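Local structure of purine nucleoside phosphorylase YlmD (Geobacillus stearothermophilus, 6T1B) at residues 111-116 with 163-168. The protein catalyses the phosphorolysis of adenosine, inosine and S-methyl-5'-thioadenosine to the free base and a ribose 1-phosphate, and also deaminates adenosine, using a catalytic zinc ion. Sequence-based numbering, arbitrary orientation.
Sequences YTDEAG and TREHIA
Y111, on strand 109-112, and E165, of segment 163-168, reach for each other from opposite directions and join through one direct hydrogen bond. OH of Y111 donates to OE2 of E165 over 2.7 Å, meeting it on the anti side and 25° out of the carboxylate plane. OE2 of E165 lies at the edge of the ring, in its plane and 3.3 Å from CE1 of Y111, while ring and carboxylate planes stand 70° apart. CG of E165, set beside the backbone N by chi1, lies 3.7 Å from CE1 of Y111, and the bend at chi2 (-59°) then turns the carboxylate to the hydroxyl. Tyrosine suits the place because its ring can be buried, packed edge-to-face on W161, while its hydroxyl extends to the carboxylate of E165 and also accepts from a water held by NH1 of R164. Glutamate suits because its two oxygens serve different partners: OE2 takes the phenol proton, OE1 a water and a salt bridge to K87, on the neighbouring strand 85-87. OE1 of E165 comes within 4.3 Å of OD2 of D113; the same water donates to both acids, and K87 adds a long, weak ion pair with D113. Away from the zinc and inosine sites, the contact thus ties segment 163-168 to a sheet strand through polar links, and the lysine and water probably offset the repulsion between the two acids.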
ATOM      1  N   TYR A 111      -2.105  11.237  -2.302  1.00 10.58           N
ATOM      2  CA  TYR A 111      -0.791  11.850  -2.171  1.00 10.67           C
ATOM      3  C   TYR A 111      -0.931  13.220  -1.535  1.00 12.07           C
ATOM      4  O   TYR A 111      -2.009  13.816  -1.551  1.00 12.60           O
ATOM      5  CB  TYR A 111      -0.022  11.953  -3.485  1.00 11.46           C
ATOM      6  CG  TYR A 111      -0.522  12.916  -4.528  1.00 12.72           C
ATOM      7  CD1 TYR A 111      -0.016  14.207  -4.608  1.00 13.31           C
ATOM      8  CD2 TYR A 111      -1.431  12.508  -5.488  1.00 14.25           C
ATOM      9  CE1 TYR A 111      -0.428  15.074  -5.600  1.00 15.61           C
ATOM     10  CE2 TYR A 111      -1.834  13.371  -6.476  1.00 15.84           C
ATOM     11  CZ  TYR A 111      -1.341  14.637  -6.531  1.00 16.64           C
ATOM     12  OH  TYR A 111      -1.760  15.478  -7.541  1.00 19.99           O
ATOM     13  N   THR A 112       0.172  13.734  -0.988  1.00 12.54           N
ATOM     14  CA  THR A 112       0.167  15.071  -0.419  1.00 12.63           C
ATOM     15  C   THR A 112       1.563  15.668  -0.500  1.00 15.10           C
ATOM     16  O   THR A 112       2.570  14.947  -0.435  1.00 14.43           O
ATOM     17  CB  THR A 112      -0.313  15.056   1.037  1.00 13.56           C
ATOM     18  OG1 THR A 112      -0.445  16.383   1.549  1.00 14.68           O
ATOM     19  CG2 THR A 112       0.651  14.281   1.935  1.00 14.68           C
ATOM     20  N   ASP A 113       1.612  16.983  -0.616  1.00 14.96           N
ATOM     21  CA  ASP A 113       2.871  17.703  -0.519  1.00 15.71           C
ATOM     22  C   ASP A 113       2.996  18.485   0.785  1.00 15.68           C
ATOM     23  O   ASP A 113       3.919  19.275   0.948  1.00 17.38           O
ATOM     24  CB  ASP A 113       3.122  18.577  -1.755  1.00 18.52           C
ATOM     25  CG  ASP A 113       2.141  19.719  -1.887  1.00 17.33           C
ATOM     26  OD1 ASP A 113       1.275  19.861  -1.019  1.00 20.29           O
ATOM     27  OD2 ASP A 113       2.241  20.480  -2.879  1.00 19.94           O
ATOM     28  N   GLU A 114       2.123  18.211   1.755  1.00 16.51           N
ATOM     29  CA  GLU A 114       2.145  18.894   3.035  1.00 16.27           C
ATOM     30  C   GLU A 114       2.669  17.972   4.121  1.00 17.65           C
ATOM     31  O   GLU A 114       2.470  16.758   4.064  1.00 17.78           O
ATOM     32  CB  GLU A 114       0.739  19.388   3.413  1.00 17.57           C
ATOM     33  CG  GLU A 114       0.150  20.322   2.377  1.00 18.57           C
ATOM     34  CD  GLU A 114      -1.161  20.959   2.774  1.00 20.98           C
ATOM     35  OE1 GLU A 114      -1.684  21.736   1.948  1.00 22.41           O
ATOM     36  OE2 GLU A 114      -1.674  20.701   3.884  1.00 23.19           O
ATOM     37  N   ALA A 115       3.342  18.553   5.109  1.00 17.67           N
ATOM     38  CA  ALA A 115       3.688  17.810   6.311  1.00 16.60           C
ATOM     39  C   ALA A 115       2.495  17.752   7.265  1.00 20.26           C
ATOM     40  O   ALA A 115       1.528  18.511   7.148  1.00 19.52           O
ATOM     41  CB  ALA A 115       4.886  18.440   7.016  1.00 20.61           C
ATOM     42  N   GLY A 116       2.579  16.845   8.233  1.00 17.34           N
ATOM     43  CA  GLY A 116       1.516  16.744   9.219  1.00 18.36           C
ATOM     44  C   GLY A 116       0.302  15.967   8.771  1.00 15.38           C
ATOM     45  O   GLY A 116      -0.738  16.022   9.434  1.00 18.66           O
ATOM     46  N   THR A 163       2.190  15.807 -14.312  1.00 21.94           N
ATOM     47  CA  THR A 163       1.340  16.761 -15.021  1.00 26.54           C
ATOM     48  C   THR A 163       0.722  17.795 -14.095  1.00 25.57           C
ATOM     49  O   THR A 163       0.516  18.939 -14.509  1.00 28.33           O
ATOM     50  CB  THR A 163       0.232  16.042 -15.789  1.00 27.61           C
ATOM     51  OG1 THR A 163      -0.697  15.420 -14.889  1.00 27.71           O
ATOM     52  CG2 THR A 163       0.823  14.985 -16.699  1.00 32.81           C
ATOM     53  N   ARG A 164       0.392  17.424 -12.864  1.00 23.33           N
ATOM     54  CA  ARG A 164      -0.205  18.372 -11.939  1.00 21.76           C
ATOM     55  C   ARG A 164       0.778  18.963 -10.954  1.00 23.83           C
ATOM     56  O   ARG A 164       0.607  20.119 -10.557  1.00 26.82           O
ATOM     57  CB  ARG A 164      -1.370  17.721 -11.199  1.00 23.65           C
ATOM     58  CG  ARG A 164      -2.429  17.205 -12.162  1.00 30.82           C
ATOM     59  CD  ARG A 164      -3.684  16.795 -11.444  1.00 51.05           C
ATOM     60  NE  ARG A 164      -4.685  16.275 -12.368  1.00 52.24           N
ATOM     61  CZ  ARG A 164      -5.860  15.782 -11.992  1.00 63.35           C
ATOM     62  NH1 ARG A 164      -6.183  15.743 -10.705  1.00 39.15           N
ATOM     63  NH2 ARG A 164      -6.708  15.328 -12.901  1.00 64.08           N
ATOM     64  N   GLU A 165       1.808  18.214 -10.562  1.00 19.00           N
ATOM     65  CA  GLU A 165       2.789  18.695  -9.594  1.00 19.69           C
ATOM     66  C   GLU A 165       4.126  19.058 -10.221  1.00 22.82           C
ATOM     67  O   GLU A 165       4.998  19.598  -9.526  1.00 22.76           O
ATOM     68  CB  GLU A 165       2.989  17.658  -8.474  1.00 18.77           C
ATOM     69  CG  GLU A 165       1.690  17.051  -7.935  1.00 19.69           C
ATOM     70  CD  GLU A 165       0.707  18.064  -7.361  1.00 21.81           C
ATOM     71  OE1 GLU A 165       1.157  19.067  -6.789  1.00 26.87           O
ATOM     72  OE2 GLU A 165      -0.527  17.837  -7.477  1.00 20.75           O
ATOM     73  N   HIS A 166       4.298  18.838 -11.534  1.00 22.14           N
ATOM     74  CA  HIS A 166       5.505  19.248 -12.261  1.00 25.20           C
ATOM     75  C   HIS A 166       6.761  18.597 -11.690  1.00 28.05           C
ATOM     76  O   HIS A 166       7.816  19.227 -11.576  1.00 29.00           O
ATOM     77  CB  HIS A 166       5.587  20.773 -12.338  1.00 26.80           C
ATOM     78  CG  HIS A 166       4.331  21.399 -12.872  1.00 29.71           C
ATOM     79  ND1 HIS A 166       3.476  22.149 -12.090  1.00 46.27           N
ATOM     80  CD2 HIS A 166       3.764  21.348 -14.103  1.00 45.32           C
ATOM     81  CE1 HIS A 166       2.451  22.552 -12.822  1.00 61.32           C
ATOM     82  NE2 HIS A 166       2.602  22.081 -14.047  1.00 44.28           N
ATOM     83  N   ILE A 167       6.657  17.308 -11.375  1.00 23.65           N
ATOM     84  CA  ILE A 167       7.761  16.498 -10.868  1.00 26.78           C
ATOM     85  C   ILE A 167       8.152  15.521 -11.966  1.00 26.15           C
ATOM     86  O   ILE A 167       7.327  14.704 -12.394  1.00 29.60           O
ATOM     87  CB  ILE A 167       7.347  15.704  -9.619  1.00 27.40           C
ATOM     88  CG1 ILE A 167       6.838  16.643  -8.525  1.00 29.45           C
ATOM     89  CG2 ILE A 167       8.518  14.852  -9.102  1.00 28.99           C
ATOM     90  CD1 ILE A 167       7.794  17.714  -8.147  1.00 34.17           C
ATOM     91  N   ALA A 168       9.413  15.553 -12.382  1.00 23.87           N
ATOM     92  CA  ALA A 168       9.887  14.563 -13.338  1.00 27.40           C
ATOM     93  C   ALA A 168       9.902  13.173 -12.705  1.00 21.96           C
ATOM     94  O   ALA A 168      10.194  13.026 -11.517  1.00 23.05           O
ATOM     95  CB  ALA A 168      11.301  14.903 -13.813  1.00 26.93           C
TER
HETATM   96  O   HOH W   1      -4.437  15.891  -8.349  1.00 33.08           O
HETATM   97  O   HOH W   2       3.245  19.195  -5.277  1.00 20.72           O